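Local coordinates for uncharacterized protein (Bacteroides fragilis, PDB 3EWL) that is of unknown function, though this C-terminal part of a longer chain has a thioredoxin-like fold and a CxxC pattern consistent with thiol-disulfide chemistry, at residues A[28-33]-A[118-123]; A[50-55]-A[127-132]; A[57-62]-A[87-92]. One frame throughout, in Å; residues are numbered along the deposited sequence.

Contact 1 (A[28-33]-A[118-123]); sequences QYTMLF and GRKRVI
With CG of Tyr29 anti to its carbonyl carbon (chi1 -69°) and CG1 of Ile123 set between backbone N and carbonyl carbon (chi1 59°), phenol ring and isoleucine branch meet at about a right angle. The methyl CD1 of Ile123 lies in the plane of the ring, at its edge, 3.8 Å from CE1 of Tyr29. The two side chains share a neighbour in Tyr135 of helix 129-137, which lies over this end of the sheet. Strand 29-34 is the central strand of the mixed five-stranded sheet of a thioredoxin-like fold, and 118-123 leads from strand 112-116, antiparallel neighbour of 29-34, round a turn into the outermost strand, 122-124. Contact is made by the first strand residues, Tyr29 and Thr30, and by Gln28 just before them, whose CA is 4.6 Å from that of Gly118. Gln28 O and Gly118 N are close there, at 3.2 Å, but the angle is too poor for a hydrogen bond. A water bridges them instead: it donates to Gln28 O, accepts from Gln28 NE2 at 3.3 Å and accepts a weak bond from Gly118 N. The same water sits over one face of the Tyr29 ring, offset toward the rim. Further along, the bend of Lys120 at chi2 carries CE to 3.7 Å from OG1 of Thr30, and chi4 turns the ammonium group, which is hydrogen-bonded to Leu25 O.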
loop_
_atom_site.group_PDB
_atom_site.type_symbol
_atom_site.label_atom_id
_atom_site.label_comp_id
_atom_site.label_asym_id
_atom_site.label_seq_id
_atom_site.Cartn_x
_atom_site.Cartn_y
_atom_site.Cartn_z
ATOM N N GLN A 28 -4.271 -11.276 7.138
ATOM C CA GLN A 28 -3.085 -11.995 7.579
ATOM C C GLN A 28 -1.821 -11.232 7.246
ATOM O O GLN A 28 -0.866 -11.219 8.024
ATOM C CB GLN A 28 -3.011 -13.409 6.981
ATOM C CG GLN A 28 -2.008 -14.310 7.733
ATOM C CD GLN A 28 -2.462 -14.651 9.192
ATOM O OE1 GLN A 28 -3.440 -15.406 9.412
ATOM N NE2 GLN A 28 -1.737 -14.095 10.189
ATOM N N TYR A 29 -1.809 -10.602 6.080
ATOM C CA TYR A 29 -0.707 -9.715 5.688
ATOM C C TYR A 29 -1.302 -8.489 5.058
ATOM O O TYR A 29 -2.305 -8.596 4.369
ATOM C CB TYR A 29 0.180 -10.377 4.655
ATOM C CG TYR A 29 0.972 -11.534 5.195
ATOM C CD1 TYR A 29 2.189 -11.333 5.827
ATOM C CD2 TYR A 29 0.476 -12.846 5.102
ATOM C CE1 TYR A 29 2.939 -12.437 6.344
ATOM C CE2 TYR A 29 1.199 -13.942 5.614
ATOM C CZ TYR A 29 2.419 -13.728 6.229
ATOM O OH TYR A 29 3.102 -14.812 6.724
ATOM N N THR A 30 -0.653 -7.343 5.270
ATOM C CA THR A 30 -1.009 -6.096 4.623
ATOM C C THR A 30 0.219 -5.558 3.904
ATOM O O THR A 30 1.272 -5.355 4.522
ATOM C CB THR A 30 -1.498 -5.043 5.650
ATOM O OG1 THR A 30 -2.615 -5.592 6.375
ATOM C CG2 THR A 30 -1.957 -3.736 4.955
HETATM N N MSE A 31 0.101 -5.348 2.597
HETATM C CA MSE A 31 1.164 -4.636 1.900
HETATM C C MSE A 31 0.758 -3.180 1.756
HETATM O O MSE A 31 -0.254 -2.886 1.115
HETATM C CB MSE A 31 1.431 -5.250 0.538
HETATM C CG MSE A 31 2.596 -4.570 -0.228
HETATM SE SE MSE A 31 2.949 -5.366 -1.984
HETATM C CE MSE A 31 1.805 -4.262 -3.071
ATOM N N LEU A 32 1.573 -2.271 2.272
ATOM C CA LEU A 32 1.344 -0.861 2.003
ATOM C C LEU A 32 2.098 -0.441 0.750
ATOM O O LEU A 32 3.274 -0.751 0.601
ATOM C CB LEU A 32 1.814 0.016 3.163
ATOM C CG LEU A 32 1.327 -0.301 4.558
ATOM C CD1 LEU A 32 2.078 0.668 5.483
ATOM C CD2 LEU A 32 -0.201 -0.194 4.733
ATOM N N PHE A 33 1.409 0.257 -0.140
ATOM C CA PHE A 33 1.978 0.673 -1.411
ATOM C C PHE A 33 1.863 2.185 -1.523
ATOM O O PHE A 33 0.786 2.705 -1.860
ATOM C CB PHE A 33 1.246 -0.042 -2.578
ATOM C CG PHE A 33 1.850 0.225 -3.959
ATOM C CD1 PHE A 33 2.984 -0.455 -4.385
ATOM C CD2 PHE A 33 1.257 1.130 -4.844
ATOM C CE1 PHE A 33 3.532 -0.229 -5.667
ATOM C CE2 PHE A 33 1.784 1.340 -6.137
ATOM C CZ PHE A 33 2.942 0.666 -6.537
ATOM N N GLY A 118 0.135 -9.859 10.711
ATOM C CA GLY A 118 -1.205 -9.917 11.233
ATOM C C GLY A 118 -1.468 -8.899 12.317
ATOM O O GLY A 118 -2.602 -8.454 12.479
ATOM N N ARG A 119 -0.436 -8.537 13.066
ATOM C CA ARG A 119 -0.590 -7.494 14.098
ATOM C C ARG A 119 -0.262 -6.077 13.596
ATOM O O ARG A 119 -0.197 -5.136 14.381
ATOM C CB ARG A 119 0.218 -7.858 15.361
ATOM C CG ARG A 119 -0.643 -8.747 16.296
ATOM C CD ARG A 119 0.111 -9.511 17.426
ATOM N NE ARG A 119 -0.816 -10.492 18.029
ATOM C CZ ARG A 119 -0.711 -11.002 19.252
ATOM N NH1 ARG A 119 0.294 -10.632 20.037
ATOM N NH2 ARG A 119 -1.618 -11.879 19.686
ATOM N N LYS A 120 -0.072 -5.942 12.282
ATOM C CA LYS A 120 0.336 -4.673 11.680
ATOM C C LYS A 120 1.736 -4.325 12.107
ATOM O O LYS A 120 2.125 -3.147 12.147
ATOM C CB LYS A 120 -0.606 -3.535 12.078
ATOM C CG LYS A 120 -2.006 -3.695 11.617
ATOM C CD LYS A 120 -2.047 -4.093 10.174
ATOM C CE LYS A 120 -3.320 -4.865 9.888
ATOM N NZ LYS A 120 -4.264 -3.944 9.305
ATOM N N ARG A 121 2.510 -5.343 12.450
ATOM C CA ARG A 121 3.916 -5.114 12.688
ATOM C C ARG A 121 4.668 -5.028 11.354
ATOM O O ARG A 121 4.348 -5.780 10.430
ATOM C CB ARG A 121 4.458 -6.220 13.571
ATOM C CG ARG A 121 5.901 -6.480 13.301
ATOM C CD ARG A 121 6.667 -6.487 14.577
ATOM N NE ARG A 121 6.563 -7.776 15.250
ATOM C CZ ARG A 121 7.442 -8.183 16.153
ATOM N NH1 ARG A 121 8.480 -7.396 16.463
ATOM N NH2 ARG A 121 7.284 -9.379 16.737
ATOM N N VAL A 122 5.641 -4.104 11.237
ATOM C CA VAL A 122 6.410 -3.968 10.004
ATOM C C VAL A 122 7.375 -5.161 9.878
ATOM O O VAL A 122 8.298 -5.307 10.691
ATOM C CB VAL A 122 7.211 -2.649 9.967
ATOM C CG1 VAL A 122 8.129 -2.641 8.769
ATOM C CG2 VAL A 122 6.286 -1.414 9.962
ATOM N N ILE A 123 7.128 -6.062 8.928
ATOM C CA ILE A 123 8.017 -7.219 8.780
ATOM C C ILE A 123 8.986 -7.027 7.611
ATOM O O ILE A 123 10.083 -7.555 7.628
ATOM C CB ILE A 123 7.282 -8.638 8.740
ATOM C CG1 ILE A 123 6.298 -8.754 7.616
ATOM C CG2 ILE A 123 6.594 -9.025 10.068
ATOM C CD1 ILE A 123 5.836 -10.212 7.403
HETATM O O HOH W 1 0.858 -12.166 9.559
#

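Contact 2 (A[50-55]-A[127-132]); sequences AEIPAF and TSMEQL
Met129, a selenomethionine, reaches across from the first turn of helix 129-137 to Ile52 and Phe55 at the start of helix 53-61. Its CG is anti to the backbone N (chi1 -174°), and the bend at chi2 swings the selenium toward the other segment, chi3 turning only the terminal methyl. SE meets CD1 of Ile52 tip to tip at 3.6 Å. Ile52 occupies the N-cap position of its helix and extends this branch through a nearly straight chi2 of 169°, while its other branch, CG2, lies over one face of the Phe55 ring, toward the rim. Phe55 and Met129 run past one another in opposite directions, in a Met-aromatic contact made at the ring edge. SE is 3.9 Å from CE2 of Phe55; seen from the ring centroid, it lies 81° off the normal. The next corner of the ring, CZ of Phe55, abuts the helix backbone at Leu132 C, 3.8 Å away and in the ring plane, with CB of Leu132 at 4.0 Å. In this thioredoxin-like fold helix 40-50 also packs on the junction: its Phe45, Leu48 and Phe49 touch Met129, and Phe49 meets the Phe55 ring. No hydrogen bond or ion pair crosses between the segments, so they are held by dispersion and a weak edge-on chalcogen-aromatic contact, in which the natural methionine would present sulfur.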
loop_
_atom_site.group_PDB
_atom_site.type_symbol
_atom_site.label_atom_id
_atom_site.label_comp_id
_atom_site.label_asym_id
_atom_site.label_seq_id
_atom_site.Cartn_x
_atom_site.Cartn_y
_atom_site.Cartn_z
ATOM N N ALA A 50 0.862 -8.128 -10.749
ATOM C CA ALA A 50 -0.318 -8.848 -11.274
ATOM C C ALA A 50 0.091 -10.098 -12.038
ATOM O O ALA A 50 -0.748 -10.979 -12.271
ATOM C CB ALA A 50 -1.166 -7.946 -12.177
ATOM N N GLU A 51 1.357 -10.170 -12.465
ATOM C CA GLU A 51 1.839 -11.384 -13.132
ATOM C C GLU A 51 2.615 -12.337 -12.237
ATOM O O GLU A 51 3.280 -13.211 -12.742
ATOM C CB GLU A 51 2.568 -11.108 -14.460
ATOM C CG GLU A 51 3.722 -10.172 -14.397
ATOM C CD GLU A 51 3.710 -9.192 -15.559
ATOM O OE1 GLU A 51 4.762 -8.651 -15.923
ATOM O OE2 GLU A 51 2.637 -8.945 -16.106
ATOM N N ILE A 52 2.485 -12.190 -10.921
ATOM C CA ILE A 52 2.962 -13.199 -9.955
ATOM C C ILE A 52 1.745 -13.959 -9.356
ATOM O O ILE A 52 1.010 -13.412 -8.525
ATOM C CB ILE A 52 3.810 -12.545 -8.832
ATOM C CG1 ILE A 52 4.974 -11.730 -9.442
ATOM C CG2 ILE A 52 4.324 -13.605 -7.867
ATOM C CD1 ILE A 52 5.688 -10.841 -8.445
ATOM N N PRO A 53 1.514 -15.216 -9.781
ATOM C CA PRO A 53 0.176 -15.789 -9.519
ATOM C C PRO A 53 -0.141 -15.996 -8.043
ATOM O O PRO A 53 -1.281 -15.766 -7.639
ATOM C CB PRO A 53 0.179 -17.142 -10.289
ATOM C CG PRO A 53 1.433 -17.134 -11.112
ATOM C CD PRO A 53 2.406 -16.209 -10.399
ATOM N N ALA A 54 0.853 -16.420 -7.263
ATOM C CA ALA A 54 0.749 -16.520 -5.797
ATOM C C ALA A 54 0.213 -15.215 -5.173
ATOM O O ALA A 54 -0.663 -15.224 -4.286
ATOM C CB ALA A 54 2.112 -16.884 -5.203
ATOM N N PHE A 55 0.740 -14.093 -5.665
ATOM C CA PHE A 55 0.359 -12.766 -5.180
ATOM C C PHE A 55 -1.095 -12.465 -5.571
ATOM O O PHE A 55 -1.877 -12.015 -4.748
ATOM C CB PHE A 55 1.299 -11.687 -5.748
ATOM C CG PHE A 55 2.649 -11.623 -5.096
ATOM C CD1 PHE A 55 3.077 -12.611 -4.182
ATOM C CD2 PHE A 55 3.521 -10.580 -5.418
ATOM C CE1 PHE A 55 4.333 -12.542 -3.590
ATOM C CE2 PHE A 55 4.801 -10.502 -4.830
ATOM C CZ PHE A 55 5.199 -11.472 -3.902
ATOM N N THR A 127 10.761 -2.162 0.990
ATOM C CA THR A 127 11.306 -3.382 0.454
ATOM C C THR A 127 11.170 -3.460 -1.077
ATOM O O THR A 127 10.743 -2.475 -1.736
ATOM C CB THR A 127 10.689 -4.571 1.232
ATOM O OG1 THR A 127 11.314 -5.792 0.845
ATOM C CG2 THR A 127 9.168 -4.641 1.019
ATOM N N SER A 128 11.579 -4.591 -1.644
ATOM C CA SER A 128 11.493 -4.808 -3.085
ATOM C C SER A 128 10.766 -6.079 -3.501
ATOM O O SER A 128 10.532 -6.968 -2.683
ATOM C CB SER A 128 12.887 -4.804 -3.715
ATOM O OG SER A 128 13.198 -3.494 -4.187
HETATM N N MSE A 129 10.448 -6.153 -4.794
HETATM C CA MSE A 129 9.685 -7.238 -5.353
HETATM C C MSE A 129 10.366 -8.591 -5.064
HETATM O O MSE A 129 9.718 -9.562 -4.617
HETATM C CB MSE A 129 9.476 -6.999 -6.855
HETATM C CG MSE A 129 8.564 -8.022 -7.500
HETATM SE SE MSE A 129 6.705 -7.760 -6.933
HETATM C CE MSE A 129 6.189 -6.457 -8.273
ATOM N N GLU A 130 11.677 -8.622 -5.275
ATOM C CA GLU A 130 12.488 -9.798 -4.981
ATOM C C GLU A 130 12.314 -10.255 -3.539
ATOM O O GLU A 130 12.135 -11.450 -3.280
ATOM C CB GLU A 130 13.983 -9.492 -5.206
ATOM C CG GLU A 130 14.400 -9.357 -6.665
ATOM C CD GLU A 130 14.181 -7.928 -7.245
ATOM O OE1 GLU A 130 14.674 -7.677 -8.382
ATOM O OE2 GLU A 130 13.532 -7.058 -6.583
ATOM N N GLN A 131 12.421 -9.310 -2.598
ATOM C CA GLN A 131 12.337 -9.637 -1.177
ATOM C C GLN A 131 10.955 -10.119 -0.779
ATOM O O GLN A 131 10.820 -10.986 0.081
ATOM C CB GLN A 131 12.700 -8.434 -0.285
ATOM C CG GLN A 131 14.039 -8.532 0.415
ATOM C CD GLN A 131 14.241 -7.506 1.554
ATOM O OE1 GLN A 131 13.845 -6.321 1.451
ATOM N NE2 GLN A 131 14.877 -7.959 2.637
ATOM N N LEU A 132 9.931 -9.505 -1.379
ATOM C CA LEU A 132 8.532 -9.918 -1.172
ATOM C C LEU A 132 8.259 -11.345 -1.641
ATOM O O LEU A 132 7.740 -12.164 -0.877
ATOM C CB LEU A 132 7.579 -8.974 -1.911
ATOM C CG LEU A 132 7.095 -7.760 -1.144
ATOM C CD1 LEU A 132 6.471 -6.776 -2.177
ATOM C CD2 LEU A 132 6.112 -8.202 -0.046
#

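Contact 3 (A[57-62]-A[87-92]); sequences EMVENG and QGWIVG
Val59 projects from helix 53-61 toward Gly88 and Trp89, at the approach to strand 90-93, an outer strand of the thioredoxin-like sheet; the contact joins that helix to the chain entering the strand. A single methyl, CG1 of Val59, does the touching. It lies 4.2 Å from Gly88 O and 4.4 Å from CD1 of Trp89, approaching the indole obliquely. That methyl stands anti to the backbone N (chi1 173°), and the backbones draw together to 6.7 Å between the CA atoms of Val59 and Gly88. The positive phi of Gly88 (97°) suits a residue without a side chain, and glycine here lets the backbone pass close to Val59.

Around this small apolar patch, Phe49 of helix 40-50 contacts Val59 and meets Trp89 edge-to-face. Phe33 of the central strand makes a second edge-to-face contact with the indole, and Val66 of strand 64-70 touches it as well. Beyond Trp89 the chain is tied into the sheet by backbone hydrogen bonds between Ile90 and both Val66 and Ala68. On the helix side, the turn after Val59 closes in a Schellman motif with Gly62 at positive phi. There Gly62 N bonds to Val59 O at 3.2 Å and, more weakly, to Met58 O at the same distance.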
loop_
_atom_site.group_PDB
_atom_site.type_symbol
_atom_site.label_atom_id
_atom_site.label_comp_id
_atom_site.label_asym_id
_atom_site.label_seq_id
_atom_site.Cartn_x
_atom_site.Cartn_y
_atom_site.Cartn_z
ATOM N N GLU A 57 -3.478 -14.635 -6.226
ATOM C CA GLU A 57 -4.304 -15.555 -5.434
ATOM C C GLU A 57 -4.488 -15.141 -3.952
ATOM O O GLU A 57 -5.607 -15.201 -3.432
ATOM C CB GLU A 57 -3.776 -16.987 -5.556
ATOM C CG GLU A 57 -4.559 -17.834 -6.555
ATOM C CD GLU A 57 -3.680 -18.703 -7.448
ATOM O OE1 GLU A 57 -2.536 -19.016 -7.061
ATOM O OE2 GLU A 57 -4.143 -19.076 -8.552
HETATM N N MSE A 58 -3.413 -14.703 -3.294
HETATM C CA MSE A 58 -3.489 -14.177 -1.915
HETATM C C MSE A 58 -4.305 -12.898 -1.846
HETATM O O MSE A 58 -5.020 -12.652 -0.854
HETATM C CB MSE A 58 -2.114 -13.884 -1.343
HETATM C CG MSE A 58 -1.262 -15.105 -1.004
HETATM SE SE MSE A 58 0.504 -14.460 -0.393
HETATM C CE MSE A 58 0.160 -14.444 1.513
ATOM N N VAL A 59 -4.233 -12.100 -2.908
ATOM C CA VAL A 59 -5.038 -10.880 -2.961
ATOM C C VAL A 59 -6.520 -11.217 -3.082
ATOM O O VAL A 59 -7.321 -10.725 -2.284
ATOM C CB VAL A 59 -4.621 -9.910 -4.082
ATOM C CG1 VAL A 59 -5.610 -8.754 -4.171
ATOM C CG2 VAL A 59 -3.241 -9.397 -3.827
ATOM N N GLU A 60 -6.861 -12.059 -4.067
ATOM C CA GLU A 60 -8.238 -12.540 -4.266
ATOM C C GLU A 60 -8.897 -13.119 -3.005
ATOM O O GLU A 60 -10.048 -12.772 -2.673
ATOM C CB GLU A 60 -8.240 -13.643 -5.304
ATOM C CG GLU A 60 -8.580 -13.224 -6.678
ATOM C CD GLU A 60 -8.692 -14.448 -7.554
ATOM O OE1 GLU A 60 -9.831 -14.871 -7.792
ATOM O OE2 GLU A 60 -7.642 -15.039 -7.916
ATOM N N ASN A 61 -8.187 -14.013 -2.325
ATOM C CA ASN A 61 -8.741 -14.706 -1.159
ATOM C C ASN A 61 -8.789 -13.847 0.116
ATOM O O ASN A 61 -9.504 -14.171 1.071
ATOM C CB ASN A 61 -7.963 -15.998 -0.902
ATOM C CG ASN A 61 -8.095 -16.999 -2.038
ATOM O OD1 ASN A 61 -9.147 -17.092 -2.701
ATOM N ND2 ASN A 61 -7.031 -17.778 -2.256
ATOM N N GLY A 62 -8.026 -12.755 0.122
ATOM C CA GLY A 62 -7.969 -11.853 1.279
ATOM C C GLY A 62 -6.864 -12.087 2.278
ATOM O O GLY A 62 -6.836 -11.423 3.327
ATOM N N GLN A 87 -7.120 -4.160 -9.831
ATOM C CA GLN A 87 -8.351 -4.711 -9.312
ATOM C C GLN A 87 -8.138 -5.496 -8.003
ATOM O O GLN A 87 -7.228 -6.300 -7.909
ATOM C CB GLN A 87 -8.940 -5.616 -10.396
ATOM C CG GLN A 87 -10.209 -5.116 -10.977
ATOM C CD GLN A 87 -11.321 -5.212 -9.945
ATOM O OE1 GLN A 87 -11.437 -6.230 -9.221
ATOM N NE2 GLN A 87 -12.132 -4.150 -9.846
ATOM N N GLY A 88 -8.957 -5.262 -6.983
ATOM C CA GLY A 88 -8.742 -5.969 -5.703
ATOM C C GLY A 88 -7.952 -5.182 -4.658
ATOM O O GLY A 88 -8.062 -5.461 -3.470
ATOM N N TRP A 89 -7.131 -4.226 -5.087
ATOM C CA TRP A 89 -6.414 -3.330 -4.166
ATOM C C TRP A 89 -7.350 -2.298 -3.610
ATOM O O TRP A 89 -8.227 -1.783 -4.331
ATOM C CB TRP A 89 -5.284 -2.577 -4.893
ATOM C CG TRP A 89 -4.135 -3.458 -5.366
ATOM C CD1 TRP A 89 -4.146 -4.834 -5.573
ATOM C CD2 TRP A 89 -2.824 -3.016 -5.737
ATOM N NE1 TRP A 89 -2.920 -5.251 -6.039
ATOM C CE2 TRP A 89 -2.083 -4.164 -6.120
ATOM C CE3 TRP A 89 -2.195 -1.756 -5.757
ATOM C CZ2 TRP A 89 -0.744 -4.089 -6.537
ATOM C CZ3 TRP A 89 -0.867 -1.673 -6.174
ATOM C CH2 TRP A 89 -0.153 -2.834 -6.554
ATOM N N ILE A 90 -7.176 -1.990 -2.338
ATOM C CA ILE A 90 -7.831 -0.850 -1.740
ATOM C C ILE A 90 -6.970 0.354 -2.111
ATOM O O ILE A 90 -5.775 0.312 -1.917
ATOM C CB ILE A 90 -7.921 -1.033 -0.228
ATOM C CG1 ILE A 90 -8.785 -2.260 0.061
ATOM C CG2 ILE A 90 -8.507 0.244 0.497
ATOM C CD1 ILE A 90 -8.710 -2.654 1.532
ATOM N N VAL A 91 -7.580 1.396 -2.693
ATOM C CA VAL A 91 -6.851 2.556 -3.192
ATOM C C VAL A 91 -7.308 3.772 -2.388
ATOM O O VAL A 91 -8.505 4.100 -2.421
ATOM C CB VAL A 91 -7.156 2.767 -4.683
ATOM C CG1 VAL A 91 -6.459 4.038 -5.200
ATOM C CG2 VAL A 91 -6.730 1.540 -5.449
ATOM N N GLY A 92 -6.391 4.404 -1.646
ATOM C CA GLY A 92 -6.767 5.466 -0.705
ATOM C C GLY A 92 -5.913 6.720 -0.783
ATOM O O GLY A 92 -4.787 6.665 -1.230
#

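The three contacts lie 13 to 15 Å apart between centres within one thioredoxin-like domain: contact 1 joins the central strand to the turn before an edge strand, contact 2 two helices, and contact 3 a helix to the approach to the other edge strand. Segment 28-33 connects them: its Met31 SE reaches Leu132 CD1 of contact 2 at 3.8 Å, while its Phe33 CD2 packs on CZ3 of Trp89 in contact 3, also at 3.8 Å. Tyr29 CD2 additionally lies 3.9 Å from Met58 CE of segment 57-62. Contacts 2 and 3 share helix 53-61, engaged near its start by the former and further along by the latter. Trp89 comes near, without touching, the CxxC pattern of Cys39 and Cys42, a possible but unconfirmed redox site.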